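Local coordinates for Blr3880 protein (PDB 2OOD) that probably catalyses the zinc-dependent hydrolytic deamination of guanine to xanthine and ammonia, as an amidohydrolase of the ATZ/TRZ family, at residues 10-15 with 46-51; 36-39 with 44-47; 85-90 with 104-109; 139-144 with 173-178. All coordinates share one frame; numbering follows the deposited sequence.

Contact 1: residues 10-15 with 46-51; sequences GTFFDF and KAFGPY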
loop_
_atom_site.group_PDB
_atom_site.type_symbol
_atom_site.label_atom_id
_atom_site.label_comp_id
_atom_site.label_asym_id
_atom_site.label_seq_id
_atom_site.Cartn_x
_atom_site.Cartn_y
_atom_site.Cartn_z
ATOM N N GLY A 10 -5.838 -24.914 -17.984
ATOM C CA GLY A 10 -4.727 -24.024 -17.699
ATOM C C GLY A 10 -4.066 -24.364 -16.376
ATOM O O GLY A 10 -4.344 -25.412 -15.783
ATOM N N THR A 11 -3.180 -23.481 -15.918
ATOM C CA THR A 11 -2.485 -23.664 -14.643
ATOM C C THR A 11 -3.392 -23.271 -13.460
ATOM O O THR A 11 -3.843 -22.124 -13.359
ATOM C CB THR A 11 -1.215 -22.806 -14.593
ATOM O OG1 THR A 11 -0.387 -23.117 -15.718
ATOM C CG2 THR A 11 -0.446 -23.071 -13.311
ATOM N N PHE A 12 -3.645 -24.227 -12.570
ATOM C CA PHE A 12 -4.505 -24.016 -11.408
ATOM C C PHE A 12 -3.762 -24.066 -10.068
ATOM O O PHE A 12 -2.822 -24.844 -9.894
ATOM C CB PHE A 12 -5.607 -25.074 -11.388
ATOM C CG PHE A 12 -6.679 -24.858 -12.406
ATOM C CD1 PHE A 12 -7.737 -24.001 -12.142
ATOM C CD2 PHE A 12 -6.643 -25.518 -13.631
ATOM C CE1 PHE A 12 -8.756 -23.803 -13.082
ATOM C CE2 PHE A 12 -7.659 -25.327 -14.582
ATOM C CZ PHE A 12 -8.714 -24.468 -14.301
ATOM N N PHE A 13 -4.217 -23.251 -9.119
ATOM C CA PHE A 13 -3.627 -23.192 -7.782
ATOM C C PHE A 13 -4.721 -22.897 -6.753
ATOM O O PHE A 13 -5.328 -21.831 -6.773
ATOM C CB PHE A 13 -2.565 -22.085 -7.720
ATOM C CG PHE A 13 -1.739 -22.087 -6.450
ATOM C CD1 PHE A 13 -0.472 -22.660 -6.427
ATOM C CD2 PHE A 13 -2.222 -21.508 -5.280
ATOM C CE1 PHE A 13 0.300 -22.656 -5.256
ATOM C CE2 PHE A 13 -1.454 -21.503 -4.111
ATOM C CZ PHE A 13 -0.195 -22.078 -4.107
ATOM N N ASP A 14 -4.981 -23.836 -5.853
ATOM C CA ASP A 14 -5.988 -23.608 -4.825
ATOM C C ASP A 14 -5.612 -24.343 -3.542
ATOM O O ASP A 14 -4.564 -24.979 -3.473
ATOM C CB ASP A 14 -7.387 -24.004 -5.332
ATOM C CG ASP A 14 -7.540 -25.497 -5.568
ATOM O OD1 ASP A 14 -6.582 -26.148 -6.045
ATOM O OD2 ASP A 14 -8.641 -26.014 -5.283
ATOM N N PHE A 15 -6.456 -24.256 -2.525
ATOM C CA PHE A 15 -6.145 -24.889 -1.252
ATOM C C PHE A 15 -7.090 -26.001 -0.832
ATOM O O PHE A 15 -8.267 -26.001 -1.185
ATOM C CB PHE A 15 -6.103 -23.815 -0.164
ATOM C CG PHE A 15 -5.007 -22.812 -0.357
ATOM C CD1 PHE A 15 -3.742 -23.041 0.160
ATOM C CD2 PHE A 15 -5.229 -21.651 -1.083
ATOM C CE1 PHE A 15 -2.709 -22.126 -0.041
ATOM C CE2 PHE A 15 -4.194 -20.727 -1.290
ATOM C CZ PHE A 15 -2.938 -20.971 -0.766
ATOM N N LYS A 46 -17.801 -29.998 -11.774
ATOM C CA LYS A 46 -18.227 -31.391 -11.839
ATOM C C LYS A 46 -17.029 -32.318 -11.773
ATOM O O LYS A 46 -17.143 -33.462 -11.341
ATOM C CB LYS A 46 -19.018 -31.652 -13.120
ATOM C CG LYS A 46 -20.367 -30.956 -13.147
ATOM C CD LYS A 46 -21.253 -31.385 -11.977
ATOM C CE LYS A 46 -22.603 -30.667 -12.034
ATOM N NZ LYS A 46 -23.510 -31.062 -10.914
ATOM N N ALA A 47 -15.877 -31.813 -12.194
ATOM C CA ALA A 47 -14.663 -32.599 -12.176
ATOM C C ALA A 47 -13.455 -31.682 -12.271
ATOM O O ALA A 47 -13.416 -30.757 -13.085
ATOM C CB ALA A 47 -14.666 -33.587 -13.334
ATOM N N PHE A 48 -12.466 -31.941 -11.427
ATOM C CA PHE A 48 -11.249 -31.144 -11.418
ATOM C C PHE A 48 -10.068 -32.098 -11.276
ATOM O O PHE A 48 -10.158 -33.104 -10.570
ATOM C CB PHE A 48 -11.289 -30.146 -10.250
ATOM C CG PHE A 48 -10.117 -29.204 -10.213
ATOM C CD1 PHE A 48 -9.836 -28.370 -11.295
ATOM C CD2 PHE A 48 -9.284 -29.156 -9.101
ATOM C CE1 PHE A 48 -8.728 -27.500 -11.266
ATOM C CE2 PHE A 48 -8.178 -28.292 -9.067
ATOM C CZ PHE A 48 -7.904 -27.467 -10.151
ATOM N N GLY A 49 -8.966 -31.788 -11.948
ATOM C CA GLY A 49 -7.799 -32.645 -11.876
ATOM C C GLY A 49 -6.889 -32.381 -13.057
ATOM O O GLY A 49 -7.167 -31.483 -13.856
ATOM N N PRO A 50 -5.792 -33.137 -13.203
ATOM C CA PRO A 50 -4.871 -32.930 -14.326
ATOM C C PRO A 50 -5.586 -33.059 -15.669
ATOM O O PRO A 50 -6.580 -33.784 -15.786
ATOM C CB PRO A 50 -3.803 -34.006 -14.103
ATOM C CG PRO A 50 -4.574 -35.099 -13.417
ATOM C CD PRO A 50 -5.415 -34.325 -12.423
ATOM N N TYR A 51 -5.076 -32.352 -16.676
ATOM C CA TYR A 51 -5.678 -32.343 -18.008
ATOM C C TYR A 51 -6.038 -33.702 -18.635
ATOM O O TYR A 51 -7.221 -34.024 -18.803
ATOM C CB TYR A 51 -4.790 -31.557 -18.974
ATOM C CG TYR A 51 -5.343 -31.553 -20.373
ATOM C CD1 TYR A 51 -6.599 -31.027 -20.643
ATOM C CD2 TYR A 51 -4.636 -32.124 -21.419
ATOM C CE1 TYR A 51 -7.144 -31.076 -21.921
ATOM C CE2 TYR A 51 -5.169 -32.180 -22.706
ATOM C CZ TYR A 51 -6.427 -31.656 -22.953
ATOM O OH TYR A 51 -6.968 -31.732 -24.231
#
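Phe48 turns its ring away from its own backbone N (chi1 -176°), while Phe12 sets CG opposite its carbonyl carbon (chi1 -74°); each torsion carries its ring into the space between the two chains. The evidence for a T-shaped (edge-to-face) stack is direct: the ring centroids lie 5.0 Å apart and the planes meet at 85°. Phe48 supplies the edge. Its CE1 comes down over one face of Phe12, displaced toward the rim, with CE1 of Phe48 3.5 Å from CG of Phe12. The neighbouring CZ of Phe48 reaches CB of Phe12 at 3.5 Å, and that CB lies in the plane of the Phe48 ring, at its edge. OD1 of Asp14 also comes to 4.0 Å of CE2 of Phe48, approaching the ring obliquely, with the carboxylate nearly perpendicular to it.

No backbone bond spans the gap, and the nearest CA atoms, those of Phe12 and Gly49, are 9.2 Å apart. Side chains alone therefore join strand 11-15, which pairs with strands 30-33 and 70-81, to strand 45-48 of the four-stranded sheet. Side-chain packing between strands of two sheets is consistent with the small beta-sandwich domain that accompanies the barrel in this family. Phe398 and His33 add further aromatic rings around the pair.

Asp14 OD2 forms a salt bridge with Arg31 and accepts from the backbone N of Phe398, which leaves the contact with Phe48 chiefly nonpolar. The C-H edge of Phe48, somewhat positive, is likely to be favoured by the pi face of Phe12.

Contact 2: residues 36-39 with 44-47; sequences GLMV and VIKA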
loop_
_atom_site.group_PDB
_atom_site.type_symbol
_atom_site.label_atom_id
_atom_site.label_comp_id
_atom_site.label_asym_id
_atom_site.label_seq_id
_atom_site.Cartn_x
_atom_site.Cartn_y
_atom_site.Cartn_z
ATOM N N GLY A 36 -4.179 -28.362 -15.834
ATOM C CA GLY A 36 -5.363 -29.069 -15.390
ATOM C C GLY A 36 -6.617 -28.685 -16.137
ATOM O O GLY A 36 -6.625 -27.744 -16.934
ATOM N N LEU A 37 -7.691 -29.417 -15.867
ATOM C CA LEU A 37 -8.965 -29.169 -16.517
ATOM C C LEU A 37 -10.099 -29.199 -15.507
ATOM O O LEU A 37 -10.207 -30.110 -14.687
ATOM C CB LEU A 37 -9.213 -30.220 -17.602
ATOM C CG LEU A 37 -10.565 -30.193 -18.324
ATOM C CD1 LEU A 37 -10.714 -28.894 -19.097
ATOM C CD2 LEU A 37 -10.663 -31.383 -19.266
HETATM N N MSE A 38 -10.946 -28.184 -15.568
HETATM C CA MSE A 38 -12.082 -28.088 -14.672
HETATM C C MSE A 38 -13.339 -28.155 -15.533
HETATM O O MSE A 38 -13.509 -27.363 -16.460
HETATM C CB MSE A 38 -12.020 -26.766 -13.903
HETATM C CG MSE A 38 -13.134 -26.559 -12.894
HETATM SE SE MSE A 38 -12.858 -24.876 -11.879
HETATM C CE MSE A 38 -13.960 -23.637 -12.951
ATOM N N VAL A 39 -14.203 -29.117 -15.231
ATOM C CA VAL A 39 -15.438 -29.311 -15.974
ATOM C C VAL A 39 -16.602 -28.731 -15.183
ATOM O O VAL A 39 -16.996 -29.279 -14.149
ATOM C CB VAL A 39 -15.685 -30.818 -16.233
ATOM C CG1 VAL A 39 -17.019 -31.023 -16.903
ATOM C CG2 VAL A 39 -14.568 -31.384 -17.094
ATOM N N VAL A 44 -21.391 -25.147 -12.083
ATOM C CA VAL A 44 -21.006 -25.949 -10.930
ATOM C C VAL A 44 -19.880 -26.905 -11.292
ATOM O O VAL A 44 -19.976 -27.623 -12.289
ATOM C CB VAL A 44 -22.200 -26.750 -10.401
ATOM C CG1 VAL A 44 -21.741 -27.744 -9.352
ATOM C CG2 VAL A 44 -23.223 -25.801 -9.812
ATOM N N ILE A 45 -18.808 -26.907 -10.498
ATOM C CA ILE A 45 -17.672 -27.792 -10.771
ATOM C C ILE A 45 -18.176 -29.226 -10.763
ATOM O O ILE A 45 -18.907 -29.629 -9.854
ATOM C CB ILE A 45 -16.566 -27.701 -9.691
ATOM C CG1 ILE A 45 -16.394 -26.262 -9.190
ATOM C CG2 ILE A 45 -15.252 -28.196 -10.279
ATOM C CD1 ILE A 45 -15.723 -25.361 -10.166
ATOM N N LYS A 46 -17.801 -29.998 -11.774
ATOM C CA LYS A 46 -18.227 -31.391 -11.839
ATOM C C LYS A 46 -17.029 -32.318 -11.773
ATOM O O LYS A 46 -17.143 -33.462 -11.341
ATOM C CB LYS A 46 -19.018 -31.652 -13.120
ATOM C CG LYS A 46 -20.367 -30.956 -13.147
ATOM C CD LYS A 46 -21.253 -31.385 -11.977
ATOM C CE LYS A 46 -22.603 -30.667 -12.034
ATOM N NZ LYS A 46 -23.510 -31.062 -10.914
ATOM N N ALA A 47 -15.877 -31.813 -12.194
ATOM C CA ALA A 47 -14.663 -32.599 -12.176
ATOM C C ALA A 47 -13.455 -31.682 -12.271
ATOM O O ALA A 47 -13.416 -30.757 -13.085
ATOM C CB ALA A 47 -14.666 -33.587 -13.334
#
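Met38, a selenomethionine, and Ile45 lay their side chains across each other at about a right angle. The extended first two torsions of Met38 carry SE out to the isoleucine, and chi3 (94°) turns only CE aside. Both branches of Ile45 take part: CD1 lies 3.4 Å from SE of Met38, and CG2 lies 3.7 Å from CG of Met38. Phe398 also packs against Met38 on this face.

Val39 and Ala47 point to the other face of the sheet, side by side, with their CB atoms 4.1 Å apart. Ile54 of helix 51-57 and His58 cover Val39 there. These two residues form an antiparallel hydrogen-bonded pair of the hairpin made by strands 36-41 and 45-48, and the hairpin contains a classic beta bulge, in which two residues, Lys46 and Ala47, stand opposite the single Val39. The backbone bonds give the evidence. Val39 N donates to Ala47 O at 2.8 Å, almost straight (173°) and in the carbonyl plane. Val39 O is shared: Lys46 N donates to it at 2.6 Å and 148°, and Ala47 N adds a weak bond to the same Val39 O at 3.4 Å.

Lys46 follows a different course from its neighbours. Its CB sits 3.3 Å from O of Val39, beside the carbonyl that accepts from both Lys46 N and, weakly, Ala47 N, while the rest of the chain bends away so that the ammonium end leaves strand 36-39 behind.

Contact 3: residues 85-90 with 104-109; sequences TRVLGA and YPEEIK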
loop_
_atom_site.group_PDB
_atom_site.type_symbol
_atom_site.label_atom_id
_atom_site.label_comp_id
_atom_site.label_asym_id
_atom_site.label_seq_id
_atom_site.Cartn_x
_atom_site.Cartn_y
_atom_site.Cartn_z
ATOM N N THR A 85 -18.496 3.522 -2.044
ATOM C CA THR A 85 -17.802 3.311 -3.310
ATOM C C THR A 85 -17.172 4.565 -3.907
ATOM O O THR A 85 -16.118 4.501 -4.532
ATOM C CB THR A 85 -18.773 2.736 -4.371
ATOM O OG1 THR A 85 -19.239 1.449 -3.950
ATOM C CG2 THR A 85 -18.091 2.615 -5.723
ATOM N N ARG A 86 -17.817 5.706 -3.709
ATOM C CA ARG A 86 -17.340 6.952 -4.286
ATOM C C ARG A 86 -16.479 7.818 -3.383
ATOM O O ARG A 86 -15.897 8.800 -3.847
ATOM C CB ARG A 86 -18.542 7.764 -4.766
ATOM C CG ARG A 86 -18.209 8.923 -5.677
ATOM C CD ARG A 86 -19.476 9.589 -6.162
ATOM N NE ARG A 86 -19.199 10.554 -7.214
ATOM C CZ ARG A 86 -20.125 11.295 -7.816
ATOM N NH1 ARG A 86 -21.398 11.180 -7.462
ATOM N NH2 ARG A 86 -19.777 12.144 -8.779
ATOM N N VAL A 87 -16.375 7.455 -2.107
ATOM C CA VAL A 87 -15.604 8.258 -1.162
ATOM C C VAL A 87 -14.481 7.525 -0.410
ATOM O O VAL A 87 -14.257 7.783 0.772
ATOM C CB VAL A 87 -16.562 8.911 -0.130
ATOM C CG1 VAL A 87 -17.465 9.914 -0.827
ATOM C CG2 VAL A 87 -17.412 7.840 0.547
ATOM N N LEU A 88 -13.745 6.656 -1.096
ATOM C CA LEU A 88 -12.694 5.886 -0.444
ATOM C C LEU A 88 -11.335 6.516 -0.133
ATOM O O LEU A 88 -10.382 5.802 0.160
ATOM C CB LEU A 88 -12.456 4.574 -1.201
ATOM C CG LEU A 88 -12.402 4.469 -2.728
ATOM C CD1 LEU A 88 -11.778 5.676 -3.350
ATOM C CD2 LEU A 88 -11.609 3.235 -3.082
ATOM N N GLY A 89 -11.218 7.831 -0.159
ATOM C CA GLY A 89 -9.923 8.410 0.141
ATOM C C GLY A 89 -10.072 9.695 0.913
ATOM O O GLY A 89 -9.316 10.634 0.692
ATOM N N ALA A 90 -11.054 9.744 1.810
ATOM C CA ALA A 90 -11.302 10.935 2.617
ATOM C C ALA A 90 -10.070 11.300 3.438
ATOM O O ALA A 90 -9.473 10.455 4.106
ATOM C CB ALA A 90 -12.498 10.711 3.540
ATOM N N TYR A 104 -21.380 9.734 6.147
ATOM C CA TYR A 104 -22.823 9.916 6.205
ATOM C C TYR A 104 -23.370 10.844 5.118
ATOM O O TYR A 104 -24.392 10.543 4.500
ATOM C CB TYR A 104 -23.228 10.392 7.605
ATOM C CG TYR A 104 -22.911 9.376 8.694
ATOM C CD1 TYR A 104 -22.323 9.767 9.894
ATOM C CD2 TYR A 104 -23.212 8.025 8.526
ATOM C CE1 TYR A 104 -22.043 8.837 10.900
ATOM C CE2 TYR A 104 -22.934 7.083 9.524
ATOM C CZ TYR A 104 -22.350 7.493 10.712
ATOM O OH TYR A 104 -22.079 6.563 11.713
ATOM N N PRO A 105 -22.710 11.984 4.865
ATOM C CA PRO A 105 -23.265 12.839 3.813
ATOM C C PRO A 105 -23.358 12.168 2.439
ATOM O O PRO A 105 -24.142 12.598 1.595
ATOM C CB PRO A 105 -22.346 14.068 3.825
ATOM C CG PRO A 105 -21.099 13.594 4.504
ATOM C CD PRO A 105 -21.609 12.657 5.568
ATOM N N GLU A 106 -22.579 11.110 2.220
ATOM C CA GLU A 106 -22.589 10.388 0.942
ATOM C C GLU A 106 -23.558 9.215 0.957
ATOM O O GLU A 106 -24.286 8.992 -0.003
ATOM C CB GLU A 106 -21.181 9.875 0.618
ATOM C CG GLU A 106 -21.078 8.894 -0.549
ATOM C CD GLU A 106 -21.328 9.530 -1.908
ATOM O OE1 GLU A 106 -21.164 10.766 -2.036
ATOM O OE2 GLU A 106 -21.673 8.783 -2.855
ATOM N N GLU A 107 -23.566 8.466 2.054
ATOM C CA GLU A 107 -24.445 7.312 2.187
ATOM C C GLU A 107 -25.917 7.694 2.169
ATOM O O GLU A 107 -26.780 6.888 1.809
ATOM C CB GLU A 107 -24.125 6.551 3.473
ATOM C CG GLU A 107 -22.792 5.839 3.419
ATOM C CD GLU A 107 -22.632 4.810 4.507
ATOM O OE1 GLU A 107 -23.641 4.184 4.892
ATOM O OE2 GLU A 107 -21.495 4.611 4.967
ATOM N N ILE A 108 -26.206 8.931 2.551
ATOM C CA ILE A 108 -27.581 9.396 2.585
ATOM C C ILE A 108 -28.161 9.544 1.170
ATOM O O ILE A 108 -29.379 9.511 0.988
ATOM C CB ILE A 108 -27.669 10.736 3.364
ATOM C CG1 ILE A 108 -29.129 11.061 3.675
ATOM C CG2 ILE A 108 -27.022 11.852 2.561
ATOM C CD1 ILE A 108 -29.305 12.221 4.641
ATOM N N LYS A 109 -27.286 9.685 0.172
ATOM C CA LYS A 109 -27.714 9.827 -1.224
ATOM C C LYS A 109 -28.360 8.549 -1.755
ATOM O O LYS A 109 -29.146 8.588 -2.702
ATOM C CB LYS A 109 -26.529 10.161 -2.133
ATOM C CG LYS A 109 -25.747 11.398 -1.770
ATOM C CD LYS A 109 -24.604 11.576 -2.760
ATOM C CE LYS A 109 -23.769 12.806 -2.465
ATOM N NZ LYS A 109 -22.664 12.953 -3.451
HETATM O O HOH W 1 -20.781 6.170 -3.059
#
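Glu106, on helix 95-107, meets the loop residues Arg86 and Val87 with both its stem and its carboxylate. Its CG packs 3.8 Å from CG1 of Val87, the two side chains running past each other in opposite directions. A bend about the CB-CG bond (chi2 70°) then carries OE2 to 3.8 Å from CB of Arg86. OE2 also receives a bond from a water at 2.8 Å, and that water accepts from the backbone N of Arg86 at 3.1 Å; Tyr115 OH is a further partner of OE2. Next, Glu107 turns elsewhere, to a salt bridge with Arg206. Three residues after Glu106, Lys109 NZ bonds Glu106 OE1 at 3.0 Å, on the syn side but 29° out of the carboxylate plane. With an alanine in place of Glu106, Lys109 would probably lose its salt-bridge mate and the bridging water its acceptor.

The loop follows the barrel strand bearing the zinc ligands His79 and His81. Arg86 extends from it to Trp420 and Ser423 of the second subunit, so the contact lies beside the dimer interface. NH1 of Arg86 and NZ of Lys109 are 4.6 Å apart, and the carboxylate between loop and helix probably offsets their mutual repulsion.

Contact 4: residues 139-144 with 173-178; sequences TSSSPV and AEFIDT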
loop_
_atom_site.group_PDB
_atom_site.type_symbol
_atom_site.label_atom_id
_atom_site.label_comp_id
_atom_site.label_asym_id
_atom_site.label_seq_id
_atom_site.Cartn_x
_atom_site.Cartn_y
_atom_site.Cartn_z
ATOM N N THR A 139 -24.580 -1.634 3.818
ATOM C CA THR A 139 -25.331 -0.733 2.962
ATOM C C THR A 139 -25.680 0.484 3.812
ATOM O O THR A 139 -25.026 0.737 4.824
ATOM C CB THR A 139 -26.601 -1.436 2.452
ATOM O OG1 THR A 139 -27.394 -1.868 3.563
ATOM C CG2 THR A 139 -26.228 -2.664 1.629
ATOM N N SER A 140 -26.680 1.255 3.410
ATOM C CA SER A 140 -27.065 2.398 4.219
ATOM C C SER A 140 -28.268 1.977 5.059
ATOM O O SER A 140 -28.652 0.804 5.066
ATOM C CB SER A 140 -27.418 3.603 3.346
ATOM O OG SER A 140 -28.521 3.319 2.507
ATOM N N SER A 141 -28.857 2.930 5.770
ATOM C CA SER A 141 -30.009 2.647 6.613
ATOM C C SER A 141 -31.313 2.571 5.827
ATOM O O SER A 141 -32.347 2.198 6.379
ATOM C CB SER A 141 -30.118 3.715 7.690
ATOM O OG SER A 141 -29.968 4.996 7.112
ATOM N N SER A 142 -31.264 2.926 4.543
ATOM C CA SER A 142 -32.438 2.893 3.672
ATOM C C SER A 142 -32.524 1.576 2.910
ATOM O O SER A 142 -31.558 1.149 2.291
ATOM C CB SER A 142 -32.375 4.043 2.667
ATOM O OG SER A 142 -33.196 3.773 1.540
ATOM N N PRO A 143 -33.692 0.920 2.935
ATOM C CA PRO A 143 -33.843 -0.357 2.223
ATOM C C PRO A 143 -33.515 -0.288 0.724
ATOM O O PRO A 143 -33.152 -1.298 0.119
ATOM C CB PRO A 143 -35.305 -0.730 2.487
ATOM C CG PRO A 143 -35.566 -0.131 3.832
ATOM C CD PRO A 143 -34.897 1.229 3.723
ATOM N N VAL A 144 -33.636 0.902 0.140
ATOM C CA VAL A 144 -33.361 1.111 -1.283
ATOM C C VAL A 144 -32.010 0.531 -1.712
ATOM O O VAL A 144 -31.948 -0.365 -2.558
ATOM C CB VAL A 144 -33.382 2.620 -1.629
ATOM C CG1 VAL A 144 -33.061 2.834 -3.095
ATOM C CG2 VAL A 144 -34.735 3.203 -1.296
ATOM N N ALA A 173 -29.776 12.936 12.114
ATOM C CA ALA A 173 -31.165 12.542 12.317
ATOM C C ALA A 173 -31.817 12.054 11.025
ATOM O O ALA A 173 -32.625 11.114 11.046
ATOM C CB ALA A 173 -31.957 13.709 12.897
ATOM N N GLU A 174 -31.473 12.685 9.903
ATOM C CA GLU A 174 -32.048 12.289 8.618
ATOM C C GLU A 174 -31.486 10.961 8.123
ATOM O O GLU A 174 -32.037 10.353 7.196
ATOM C CB GLU A 174 -31.817 13.369 7.547
ATOM C CG GLU A 174 -30.362 13.705 7.282
ATOM C CD GLU A 174 -29.831 14.799 8.216
ATOM O OE1 GLU A 174 -30.289 14.867 9.396
ATOM O OE2 GLU A 174 -28.948 15.577 7.759
ATOM N N PHE A 175 -30.395 10.508 8.740
ATOM C CA PHE A 175 -29.776 9.247 8.349
ATOM C C PHE A 175 -30.145 8.069 9.244
ATOM O O PHE A 175 -30.235 6.943 8.771
ATOM C CB PHE A 175 -28.250 9.376 8.318
ATOM C CG PHE A 175 -27.554 8.143 7.802
ATOM C CD1 PHE A 175 -27.631 7.797 6.454
ATOM C CD2 PHE A 175 -26.849 7.306 8.666
ATOM C CE1 PHE A 175 -27.015 6.626 5.970
ATOM C CE2 PHE A 175 -26.227 6.130 8.190
ATOM C CZ PHE A 175 -26.314 5.795 6.843
ATOM N N ILE A 176 -30.336 8.305 10.534
ATOM C CA ILE A 176 -30.678 7.198 11.421
ATOM C C ILE A 176 -32.141 6.813 11.240
ATOM O O ILE A 176 -32.929 7.577 10.685
ATOM C CB ILE A 176 -30.407 7.548 12.922
ATOM C CG1 ILE A 176 -31.253 8.740 13.370
ATOM C CG2 ILE A 176 -28.937 7.864 13.128
ATOM C CD1 ILE A 176 -32.454 8.333 14.203
ATOM N N ASP A 177 -32.504 5.616 11.676
ATOM C CA ASP A 177 -33.883 5.188 11.555
ATOM C C ASP A 177 -34.286 4.288 12.707
ATOM O O ASP A 177 -33.520 3.455 13.180
ATOM C CB ASP A 177 -34.126 4.479 10.212
ATOM C CG ASP A 177 -35.626 4.287 9.899
ATOM O OD1 ASP A 177 -36.480 4.916 10.580
ATOM O OD2 ASP A 177 -35.949 3.515 8.960
ATOM N N THR A 178 -35.516 4.491 13.151
ATOM C CA THR A 178 -36.140 3.761 14.241
ATOM C C THR A 178 -35.915 2.254 14.296
ATOM O O THR A 178 -35.896 1.577 13.269
ATOM C CB THR A 178 -37.649 4.010 14.194
ATOM O OG1 THR A 178 -37.941 5.229 14.887
ATOM C CG2 THR A 178 -38.414 2.856 14.793
HETATM O O HOH W 2 -34.364 4.624 6.694
#
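A side-chain-to-backbone hydrogen bond, whose hydroxyl oxygen also lies over an aromatic face, joins Ser141 to Phe175 between two loops of the TIM barrel. One loop follows strand 132-138 and leads into helix 143-156; the other runs from strand 160-166 to helix 179-193. Ser141 OG donates to Phe175 O at 2.6 Å, in the carbonyl plane, with a C=O...donor angle of 160°. The same oxygen stands 3.5 Å above the Phe175 ring, over its centre, so one hydroxyl meets both the backbone and the ring of a single residue. The Phe175 torsion (chi1 -175°), with CG opposite the backbone N, lets the ring reach back beneath it. CE1 of Phe175 also comes within 4.0 Å of CB of Ser140. Tyr104 and Glu107 of helix 95-107 pack on this ring as well.

Replacing Phe175 by an alanine would keep the carbonyl acceptor but is likely to open a gap beside Ser140 and Ser141 and leave the Tyr104 ring without its aromatic neighbour. A water donating to both Ser141 O and Asp177 OD2 forms a second link. Beyond it, Ser142 N-caps helix 143-156: its OG accepts from Val144 N at 3.2 Å.

In the fold
The four contacts form two groups on opposite sides of the chain's centre. Contacts 1 and 2, centres 7 Å apart, share strand 45-48 and touch directly: Gly49 O and Leu37 N lie 2.9 Å apart, a probable hydrogen bond. Both are remote from the active site. Contacts 3 and 4, with centres 14 Å apart, belong to the barrel and meet where Tyr104 CD2 lies 3.6 Å from Phe175 CE2. They flank the catalytic centre without entering it: the side chain of Val87 is about 11 Å from the bound guanine, and that of Phe175 about 9 Å. Some 40 Å separates the centres of contacts 1 and 3.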